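Local coordinates for KLLA0C04147p (Kluyveromyces lactis, PDB 5H2D), which binds ergosterol through its OSBP-related (ORD) lipid-binding domain, the part of Osh1 described here, and probably transfers sterols between membranes, at residues F141-V145 and Y395-F400; S95-L99 and T233-C237; L355-Q359 and E373-V377. All blocks are in the same frame, centred on the assembly; numbering follows the deposited sequence.

All three contacts lie in the OSBP-related domain of Osh1, whose long, curled antiparallel sheet surrounds the ergosterol pocket. Interactions 1 and 2 both reach this sheet, at strands 138-146 and 236-241, with centres about 32 Å apart. Along the chain their segments alternate, so the loops they close cross. Interaction 3, between helices 357-363 and 367-390, is nested inside the loop closed by interaction 1; their centres are about 19 Å apart and their nearest atoms about 8 Å. Interactions 2 and 3 follow in series on opposite sides of the chain's centre, with centres about 44 Å apart. Interaction 2 thus joins an early helix, and interaction 1 the C-terminal region, to the sheet.

Interaction 1. Residues F141-V145 and Y395-F400; sequences FTEQV and YQQRWF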
loop_
_atom_site.group_PDB
_atom_site.type_symbol
_atom_site.label_atom_id
_atom_site.label_comp_id
_atom_site.label_asym_id
_atom_site.label_seq_id
_atom_site.Cartn_x
_atom_site.Cartn_y
_atom_site.Cartn_z
ATOM N N PHE A 141 1.280 9.235 -5.090
ATOM C CA PHE A 141 1.764 9.025 -6.443
ATOM C C PHE A 141 2.709 7.835 -6.462
ATOM O O PHE A 141 3.480 7.633 -5.517
ATOM C CB PHE A 141 2.501 10.251 -6.995
ATOM C CG PHE A 141 2.964 10.059 -8.399
ATOM C CD1 PHE A 141 2.043 10.019 -9.438
ATOM C CD2 PHE A 141 4.300 9.852 -8.682
ATOM C CE1 PHE A 141 2.458 9.810 -10.746
ATOM C CE2 PHE A 141 4.724 9.640 -9.991
ATOM C CZ PHE A 141 3.795 9.621 -11.019
ATOM N N THR A 142 2.662 7.061 -7.545
ATOM C CA THR A 142 3.565 5.924 -7.677
ATOM C C THR A 142 3.903 5.716 -9.149
ATOM O O THR A 142 3.084 5.987 -10.037
ATOM C CB THR A 142 2.950 4.646 -7.055
ATOM O OG1 THR A 142 3.871 3.559 -7.160
ATOM C CG2 THR A 142 1.658 4.255 -7.770
ATOM N N GLU A 143 5.133 5.251 -9.396
ATOM C CA GLU A 143 5.610 4.905 -10.731
ATOM C C GLU A 143 6.197 3.503 -10.692
ATOM O O GLU A 143 6.903 3.146 -9.744
ATOM C CB GLU A 143 6.684 5.887 -11.232
ATOM C CG GLU A 143 7.272 5.525 -12.596
ATOM C CD GLU A 143 8.307 6.541 -13.097
ATOM O OE1 GLU A 143 8.747 6.414 -14.254
ATOM O OE2 GLU A 143 8.670 7.460 -12.341
ATOM N N GLN A 144 5.921 2.713 -11.731
ATOM C CA GLN A 144 6.585 1.416 -11.882
ATOM C C GLN A 144 7.988 1.700 -12.414
ATOM O O GLN A 144 8.165 2.036 -13.588
ATOM C CB GLN A 144 5.781 0.505 -12.803
ATOM C CG GLN A 144 6.264 -0.953 -12.782
ATOM C CD GLN A 144 5.924 -1.675 -11.490
ATOM O OE1 GLN A 144 5.372 -1.095 -10.549
ATOM N NE2 GLN A 144 6.269 -2.974 -11.438
ATOM N N VAL A 145 8.994 1.592 -11.529
ATOM C CA VAL A 145 10.374 1.958 -11.868
ATOM C C VAL A 145 11.191 0.799 -12.425
ATOM O O VAL A 145 12.267 1.034 -13.007
ATOM C CB VAL A 145 11.070 2.574 -10.635
ATOM C CG1 VAL A 145 10.409 3.894 -10.274
ATOM C CG2 VAL A 145 11.021 1.625 -9.447
ATOM N N TYR A 395 17.548 2.693 -19.547
ATOM C CA TYR A 395 16.212 3.161 -19.203
ATOM C C TYR A 395 16.271 4.143 -18.040
ATOM O O TYR A 395 16.965 3.916 -17.048
ATOM C CB TYR A 395 15.296 1.988 -18.834
ATOM C CG TYR A 395 13.907 2.451 -18.456
ATOM C CD1 TYR A 395 12.985 2.821 -19.429
ATOM C CD2 TYR A 395 13.523 2.548 -17.125
ATOM C CE1 TYR A 395 11.721 3.260 -19.093
ATOM C CE2 TYR A 395 12.261 2.989 -16.785
ATOM C CZ TYR A 395 11.369 3.343 -17.767
ATOM O OH TYR A 395 10.123 3.781 -17.439
ATOM N N GLN A 396 15.519 5.234 -18.161
ATOM C CA GLN A 396 15.431 6.236 -17.110
ATOM C C GLN A 396 13.988 6.352 -16.647
ATOM O O GLN A 396 13.070 6.507 -17.461
ATOM C CB GLN A 396 15.955 7.594 -17.592
ATOM C CG GLN A 396 17.455 7.607 -17.875
ATOM C CD GLN A 396 17.919 8.899 -18.523
ATOM O OE1 GLN A 396 17.138 9.603 -19.169
ATOM N NE2 GLN A 396 19.200 9.218 -18.352
ATOM N N GLN A 397 13.794 6.276 -15.335
ATOM C CA GLN A 397 12.507 6.578 -14.736
ATOM C C GLN A 397 12.147 8.037 -14.980
ATOM O O GLN A 397 13.020 8.893 -15.141
ATOM C CB GLN A 397 12.553 6.299 -13.231
ATOM C CG GLN A 397 12.750 4.827 -12.866
ATOM C CD GLN A 397 14.174 4.344 -13.060
ATOM O OE1 GLN A 397 15.121 5.136 -13.086
ATOM N NE2 GLN A 397 14.337 3.036 -13.179
ATOM N N ARG A 398 10.851 8.323 -14.997
ATOM C CA ARG A 398 10.414 9.683 -15.298
ATOM C C ARG A 398 10.297 10.566 -14.065
ATOM O O ARG A 398 10.674 11.743 -14.111
ATOM C CB ARG A 398 9.073 9.649 -16.033
ATOM C CG ARG A 398 8.512 11.016 -16.320
ATOM C CD ARG A 398 7.347 10.924 -17.298
ATOM N NE ARG A 398 7.799 10.453 -18.603
ATOM C CZ ARG A 398 7.324 9.388 -19.237
ATOM N NH1 ARG A 398 6.355 8.657 -18.698
ATOM N NH2 ARG A 398 7.818 9.059 -20.422
ATOM N N TRP A 399 9.797 10.029 -12.954
ATOM C CA TRP A 399 9.382 10.847 -11.828
ATOM C C TRP A 399 10.157 10.566 -10.556
ATOM O O TRP A 399 9.949 11.269 -9.561
ATOM C CB TRP A 399 7.881 10.648 -11.562
ATOM C CG TRP A 399 7.023 10.877 -12.779
ATOM C CD1 TRP A 399 6.325 9.939 -13.490
ATOM C CD2 TRP A 399 6.798 12.127 -13.440
ATOM N NE1 TRP A 399 5.668 10.536 -14.550
ATOM C CE2 TRP A 399 5.950 11.877 -14.537
ATOM C CE3 TRP A 399 7.235 13.435 -13.209
ATOM C CZ2 TRP A 399 5.526 12.894 -15.402
ATOM C CZ3 TRP A 399 6.813 14.438 -14.061
ATOM C CH2 TRP A 399 5.969 14.166 -15.143
ATOM N N PHE A 400 11.032 9.560 -10.563
ATOM C CA PHE A 400 11.866 9.184 -9.427
ATOM C C PHE A 400 13.285 8.948 -9.923
ATOM O O PHE A 400 13.509 8.616 -11.091
ATOM C CB PHE A 400 11.384 7.887 -8.750
ATOM C CG PHE A 400 10.034 7.988 -8.093
ATOM C CD1 PHE A 400 8.871 7.838 -8.842
ATOM C CD2 PHE A 400 9.930 8.148 -6.715
ATOM C CE1 PHE A 400 7.612 7.921 -8.219
ATOM C CE2 PHE A 400 8.682 8.220 -6.086
ATOM C CZ PHE A 400 7.520 8.100 -6.848
HETATM O O HOH W 1 9.726 3.957 -14.789
#
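This is a buried contact in which a carboxylate on a sheet strand receives the backbone of a C-terminal loop. Residues 141-145 belong to strand 138-146 of the large curled sheet; residues 395-400 come from the loop that follows helix 367-390 and leads into strand 400-404. No backbone-to-backbone hydrogen bond links the segments; the CA atoms of Glu143 and Trp399 stay 7.1 Å apart, those of Val145 and Gln397 5.8 Å. Instead the extended side chain of Glu143 bridges the gap: its OE1 accepts from Arg398 N at 2.9 Å and its OE2 from Trp399 N, also at 2.9 Å, so one carboxylate takes two successive amides. A water adds a third link, donating to Glu143 OE1 (2.7 Å) and Gln144 O (2.8 Å) and accepting from Tyr395 OH (2.7 Å). Further along the strand Gln397 NE2 donates to Val145 O at 2.9 Å, while Gln397 CG lies 3.6 Å from Val145 CB. Phe141 points its edge at the five-membered ring of Trp399 in an offset edge-to-face pair, centroids 5.2 Å apart and planes at 90°, and its CE2 comes 3.8 Å from Phe400 CE1. Tyr419 stacks on Phe141 and meets Trp399 edge-to-face, and Trp413 of strand 411-415 packs on Val145, Gln397 and Phe400. Arg398 turns its guanidinium to a salt bridge with Glu431. The buried Glu143 charge is thus met by two amides and a water, not by a basic side chain across the contact: it reads the loop backbone, while Gln397 and the rings add side-chain contacts.

Interaction 2. Residues S95-L99 and T233-C237; sequences STLRL and TGDYC
A Ser-Asp hydrogen bond beside an ST turn joins the start of helix 95-108 to the loop leading into strand 236-241 of the sterol-binding domain's curled sheet. Build residues 95-99 as the first turn of an alpha-helix, with Leu99 N bonded to Ser95 O at 3.0 Å. Opposite it, residues 233-235 form a turn with a cis peptide before Gly234, and the chain extends as a strand from Tyr236. Set the CA atoms of Thr96 and Asp235 6.4 Å apart and those of Leu99 and Cys237 7.3 Å apart. Thr233 in the p rotamer places OG1 2.8 Å from Asp235 N, which makes the ST turn; a weak bond of 2.9 Å also runs from Thr233 OG1 to Asp235 OD2. Asp235, chi1 m, points toward the helix, and its OD2 accepts from Ser95 OG (p rotamer) at 2.7 Å. A water donates to both Asp235 OD2 (2.7 Å) and Ser95 O (2.9 Å). One turn on, Leu99 (t, chi2 near +48°) lays CD2 over the beginning of the strand, 3.6 Å from Asp235 CB, 3.4 Å from Tyr236 N and 4.0 Å from Cys237 CB. Tyr236 points away and meets the ring of Tyr259 on strand 253-259. Around the contact, Leu99 also touches Tyr201 and Ile228 of strands 199-203 and 219-230, while Thr96 OG1 bonds to Asp94 and to Trp267 of strand 265-272.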
loop_
_atom_site.group_PDB
_atom_site.type_symbol
_atom_site.label_atom_id
_atom_site.label_comp_id
_atom_site.label_asym_id
_atom_site.label_seq_id
_atom_site.Cartn_x
_atom_site.Cartn_y
_atom_site.Cartn_z
ATOM N N SER A 95 5.949 11.069 22.195
ATOM C CA SER A 95 6.468 10.420 20.992
ATOM C C SER A 95 6.166 8.926 20.968
ATOM O O SER A 95 5.980 8.356 19.886
ATOM C CB SER A 95 7.974 10.656 20.856
ATOM O OG SER A 95 8.700 10.054 21.915
ATOM N N THR A 96 6.115 8.271 22.139
ATOM C CA THR A 96 5.833 6.835 22.154
ATOM C C THR A 96 4.386 6.544 21.784
ATOM O O THR A 96 4.098 5.474 21.233
ATOM C CB THR A 96 6.157 6.222 23.521
ATOM O OG1 THR A 96 5.232 6.698 24.512
ATOM C CG2 THR A 96 7.578 6.566 23.927
ATOM N N LEU A 97 3.469 7.468 22.084
ATOM C CA LEU A 97 2.079 7.336 21.662
ATOM C C LEU A 97 1.920 7.643 20.176
ATOM O O LEU A 97 1.114 6.998 19.495
ATOM C CB LEU A 97 1.182 8.245 22.512
ATOM C CG LEU A 97 -0.329 8.253 22.246
ATOM C CD1 LEU A 97 -0.929 6.864 22.394
ATOM C CD2 LEU A 97 -1.050 9.239 23.166
ATOM N N ARG A 98 2.689 8.595 19.650
ATOM C CA ARG A 98 2.751 8.728 18.198
ATOM C C ARG A 98 3.184 7.411 17.564
ATOM O O ARG A 98 2.589 6.964 16.574
ATOM C CB ARG A 98 3.699 9.859 17.800
ATOM C CG ARG A 98 3.293 11.209 18.365
ATOM C CD ARG A 98 3.846 12.379 17.552
ATOM N NE ARG A 98 5.294 12.531 17.700
ATOM C CZ ARG A 98 5.869 13.209 18.691
ATOM N NH1 ARG A 98 7.191 13.301 18.761
ATOM N NH2 ARG A 98 5.112 13.777 19.620
ATOM N N LEU A 99 4.205 6.767 18.130
ATOM C CA LEU A 99 4.681 5.504 17.574
ATOM C C LEU A 99 3.611 4.420 17.655
ATOM O O LEU A 99 3.467 3.616 16.732
ATOM C CB LEU A 99 5.961 5.059 18.283
ATOM C CG LEU A 99 6.589 3.753 17.803
ATOM C CD1 LEU A 99 6.689 3.711 16.264
ATOM C CD2 LEU A 99 7.956 3.500 18.425
ATOM N N THR A 233 14.141 9.901 17.956
ATOM C CA THR A 233 13.931 9.966 19.414
ATOM C C THR A 233 14.770 9.090 20.394
ATOM O O THR A 233 15.136 9.608 21.448
ATOM C CB THR A 233 12.434 9.745 19.757
ATOM O OG1 THR A 233 11.928 8.570 19.112
ATOM C CG2 THR A 233 11.618 10.967 19.339
ATOM N N GLY A 234 15.081 7.817 20.144
ATOM C CA GLY A 234 14.583 6.981 19.074
ATOM C C GLY A 234 13.839 5.777 19.665
ATOM O O GLY A 234 14.403 4.721 19.987
ATOM N N ASP A 235 12.542 5.979 19.839
ATOM C CA ASP A 235 11.627 4.920 20.230
ATOM C C ASP A 235 11.601 3.809 19.174
ATOM O O ASP A 235 12.033 3.988 18.031
ATOM C CB ASP A 235 10.236 5.515 20.417
ATOM C CG ASP A 235 10.255 6.782 21.250
ATOM O OD1 ASP A 235 10.853 6.747 22.344
ATOM O OD2 ASP A 235 9.685 7.811 20.823
ATOM N N TYR A 236 11.095 2.639 19.563
ATOM C CA TYR A 236 10.975 1.549 18.601
ATOM C C TYR A 236 9.817 0.645 18.995
ATOM O O TYR A 236 9.380 0.621 20.146
ATOM C CB TYR A 236 12.274 0.737 18.476
ATOM C CG TYR A 236 12.745 0.101 19.773
ATOM C CD1 TYR A 236 13.454 0.843 20.712
ATOM C CD2 TYR A 236 12.485 -1.233 20.054
ATOM C CE1 TYR A 236 13.888 0.273 21.902
ATOM C CE2 TYR A 236 12.920 -1.812 21.240
ATOM C CZ TYR A 236 13.614 -1.051 22.158
ATOM O OH TYR A 236 14.044 -1.622 23.340
ATOM N N CYS A 237 9.319 -0.102 18.012
ATOM C CA CYS A 237 8.147 -0.942 18.214
ATOM C C CYS A 237 8.370 -2.279 17.527
ATOM O O CYS A 237 8.836 -2.319 16.387
ATOM C CB CYS A 237 6.881 -0.255 17.666
ATOM S SG CYS A 237 5.411 -1.306 17.620
HETATM O O HOH W 2 8.435 7.635 18.445
#

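Interaction 3. Residues L355-Q359 and E373-V377; sequences LRPDQ and EKHRV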
loop_
_atom_site.group_PDB
_atom_site.type_symbol
_atom_site.label_atom_id
_atom_site.label_comp_id
_atom_site.label_asym_id
_atom_site.label_seq_id
_atom_site.Cartn_x
_atom_site.Cartn_y
_atom_site.Cartn_z
ATOM N N LEU A 355 -6.221 4.462 -17.167
ATOM C CA LEU A 355 -6.300 4.391 -18.621
ATOM C C LEU A 355 -5.827 3.062 -19.173
ATOM O O LEU A 355 -5.843 2.875 -20.398
ATOM C CB LEU A 355 -5.473 5.515 -19.251
ATOM C CG LEU A 355 -5.846 6.903 -18.752
ATOM C CD1 LEU A 355 -4.935 7.980 -19.327
ATOM C CD2 LEU A 355 -7.308 7.195 -19.074
ATOM N N ARG A 356 -5.396 2.146 -18.312
ATOM C CA ARG A 356 -4.862 0.874 -18.786
ATOM C C ARG A 356 -5.982 0.001 -19.345
ATOM O O ARG A 356 -6.914 -0.340 -18.609
ATOM C CB ARG A 356 -4.107 0.163 -17.664
ATOM C CG ARG A 356 -3.416 -1.046 -18.197
ATOM C CD ARG A 356 -2.578 -1.788 -17.182
ATOM N NE ARG A 356 -2.181 -3.040 -17.808
ATOM C CZ ARG A 356 -1.159 -3.797 -17.432
ATOM N NH1 ARG A 356 -0.375 -3.431 -16.422
ATOM N NH2 ARG A 356 -0.920 -4.925 -18.093
ATOM N N PRO A 357 -5.940 -0.378 -20.630
ATOM C CA PRO A 357 -7.140 -0.913 -21.289
ATOM C C PRO A 357 -7.451 -2.366 -20.987
ATOM O O PRO A 357 -8.632 -2.743 -20.996
ATOM C CB PRO A 357 -6.830 -0.714 -22.784
ATOM C CG PRO A 357 -5.351 -0.700 -22.879
ATOM C CD PRO A 357 -4.890 -0.017 -21.596
ATOM N N ASP A 358 -6.434 -3.211 -20.772
ATOM C CA ASP A 358 -6.739 -4.590 -20.391
ATOM C C ASP A 358 -7.338 -4.642 -18.993
ATOM O O ASP A 358 -8.322 -5.354 -18.746
ATOM C CB ASP A 358 -5.503 -5.501 -20.502
ATOM C CG ASP A 358 -4.251 -4.934 -19.850
ATOM O OD1 ASP A 358 -4.180 -3.726 -19.533
ATOM O OD2 ASP A 358 -3.298 -5.732 -19.693
ATOM N N GLN A 359 -6.769 -3.874 -18.069
ATOM C CA GLN A 359 -7.318 -3.821 -16.723
ATOM C C GLN A 359 -8.729 -3.236 -16.720
ATOM O O GLN A 359 -9.589 -3.694 -15.961
ATOM C CB GLN A 359 -6.382 -3.013 -15.824
ATOM C CG GLN A 359 -6.810 -3.010 -14.379
ATOM C CD GLN A 359 -5.825 -2.284 -13.505
ATOM O OE1 GLN A 359 -4.615 -2.336 -13.728
ATOM N NE2 GLN A 359 -6.340 -1.594 -12.497
ATOM N N GLU A 373 -6.080 -7.171 -25.126
ATOM C CA GLU A 373 -5.322 -5.947 -24.884
ATOM C C GLU A 373 -4.058 -6.230 -24.096
ATOM O O GLU A 373 -3.022 -5.590 -24.324
ATOM C CB GLU A 373 -6.195 -4.930 -24.150
ATOM C CG GLU A 373 -7.223 -4.301 -25.067
ATOM C CD GLU A 373 -6.558 -3.504 -26.185
ATOM O OE1 GLU A 373 -6.395 -2.279 -26.030
ATOM O OE2 GLU A 373 -6.171 -4.111 -27.209
ATOM N N LYS A 374 -4.124 -7.186 -23.164
ATOM C CA LYS A 374 -2.934 -7.540 -22.402
ATOM C C LYS A 374 -1.837 -8.054 -23.321
ATOM O O LYS A 374 -0.666 -7.683 -23.186
ATOM C CB LYS A 374 -3.283 -8.583 -21.333
ATOM C CG LYS A 374 -2.101 -9.007 -20.491
ATOM C CD LYS A 374 -2.517 -10.049 -19.458
ATOM C CE LYS A 374 -1.436 -10.304 -18.425
ATOM N NZ LYS A 374 -0.355 -11.176 -18.953
ATOM N N HIS A 375 -2.201 -8.911 -24.272
ATOM C CA HIS A 375 -1.204 -9.413 -25.201
ATOM C C HIS A 375 -0.553 -8.263 -25.957
ATOM O O HIS A 375 0.670 -8.241 -26.145
ATOM C CB HIS A 375 -1.872 -10.401 -26.156
ATOM C CG HIS A 375 -0.912 -11.172 -27.000
ATOM N ND1 HIS A 375 -0.384 -10.672 -28.172
ATOM C CD2 HIS A 375 -0.380 -12.406 -26.840
ATOM C CE1 HIS A 375 0.433 -11.568 -28.698
ATOM N NE2 HIS A 375 0.448 -12.631 -27.913
ATOM N N ARG A 376 -1.355 -7.280 -26.361
ATOM C CA ARG A 376 -0.833 -6.153 -27.126
ATOM C C ARG A 376 0.109 -5.300 -26.288
ATOM O O ARG A 376 1.225 -4.991 -26.719
ATOM C CB ARG A 376 -1.988 -5.305 -27.646
ATOM C CG ARG A 376 -1.525 -4.121 -28.477
ATOM C CD ARG A 376 -2.694 -3.326 -29.047
ATOM N NE ARG A 376 -3.494 -2.707 -27.993
ATOM C CZ ARG A 376 -3.117 -1.624 -27.322
ATOM N NH1 ARG A 376 -1.959 -1.035 -27.605
ATOM N NH2 ARG A 376 -3.901 -1.125 -26.373
ATOM N N VAL A 377 -0.323 -4.895 -25.091
ATOM C CA VAL A 377 0.529 -3.973 -24.350
ATOM C C VAL A 377 1.768 -4.691 -23.838
ATOM O O VAL A 377 2.840 -4.082 -23.725
ATOM C CB VAL A 377 -0.244 -3.266 -23.213
ATOM C CG1 VAL A 377 -1.413 -2.462 -23.790
ATOM C CG2 VAL A 377 -0.729 -4.256 -22.194
#
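Asp358 gives up 61 Å² to this contact, Pro357 54 Å² and Glu373 42 Å², and these three residues make most of the contact between helix 357-363 and helix 367-390. The nearest CA atoms are those of Asp358 and Glu373, 4.9 Å apart, and the CB atoms of these two residues touch at 3.8 Å. The Asp358 carboxylate also rests beside Lys374, with OD2 3.3 Å from Lys374 CA and CB, but the Lys374 amine leads away to a salt bridge with Glu378. Asp358 is paired within its own segment: OD1 takes Arg356 NE at 2.7 Å and OD2 takes Arg356 NH2 at 3.0 Å. Arg356, at the N-cap position, reaches on through NH1 to Glu127 and to the backbone of Asn122, connecting this helix start to the body of the domain. These are two consecutive helices of the C-terminal part of the OSBP-related domain, joined by a three-residue connection, the start of the first packed on the second. No hydrogen bond crosses between the segments, so they meet by van der Waals contact. Pro357, in the first turn, sets its ring over the next helix, CB 3.6 Å from Glu373 OE1, CG 3.8 Å from Arg376 NH2 and 4.4 Å from Val377 CG1. Glu373 is itself held by a two-pronged salt bridge, OE1 to Arg376 NH2 at 2.8 Å and OE2 to Arg376 NE at 3.1 Å.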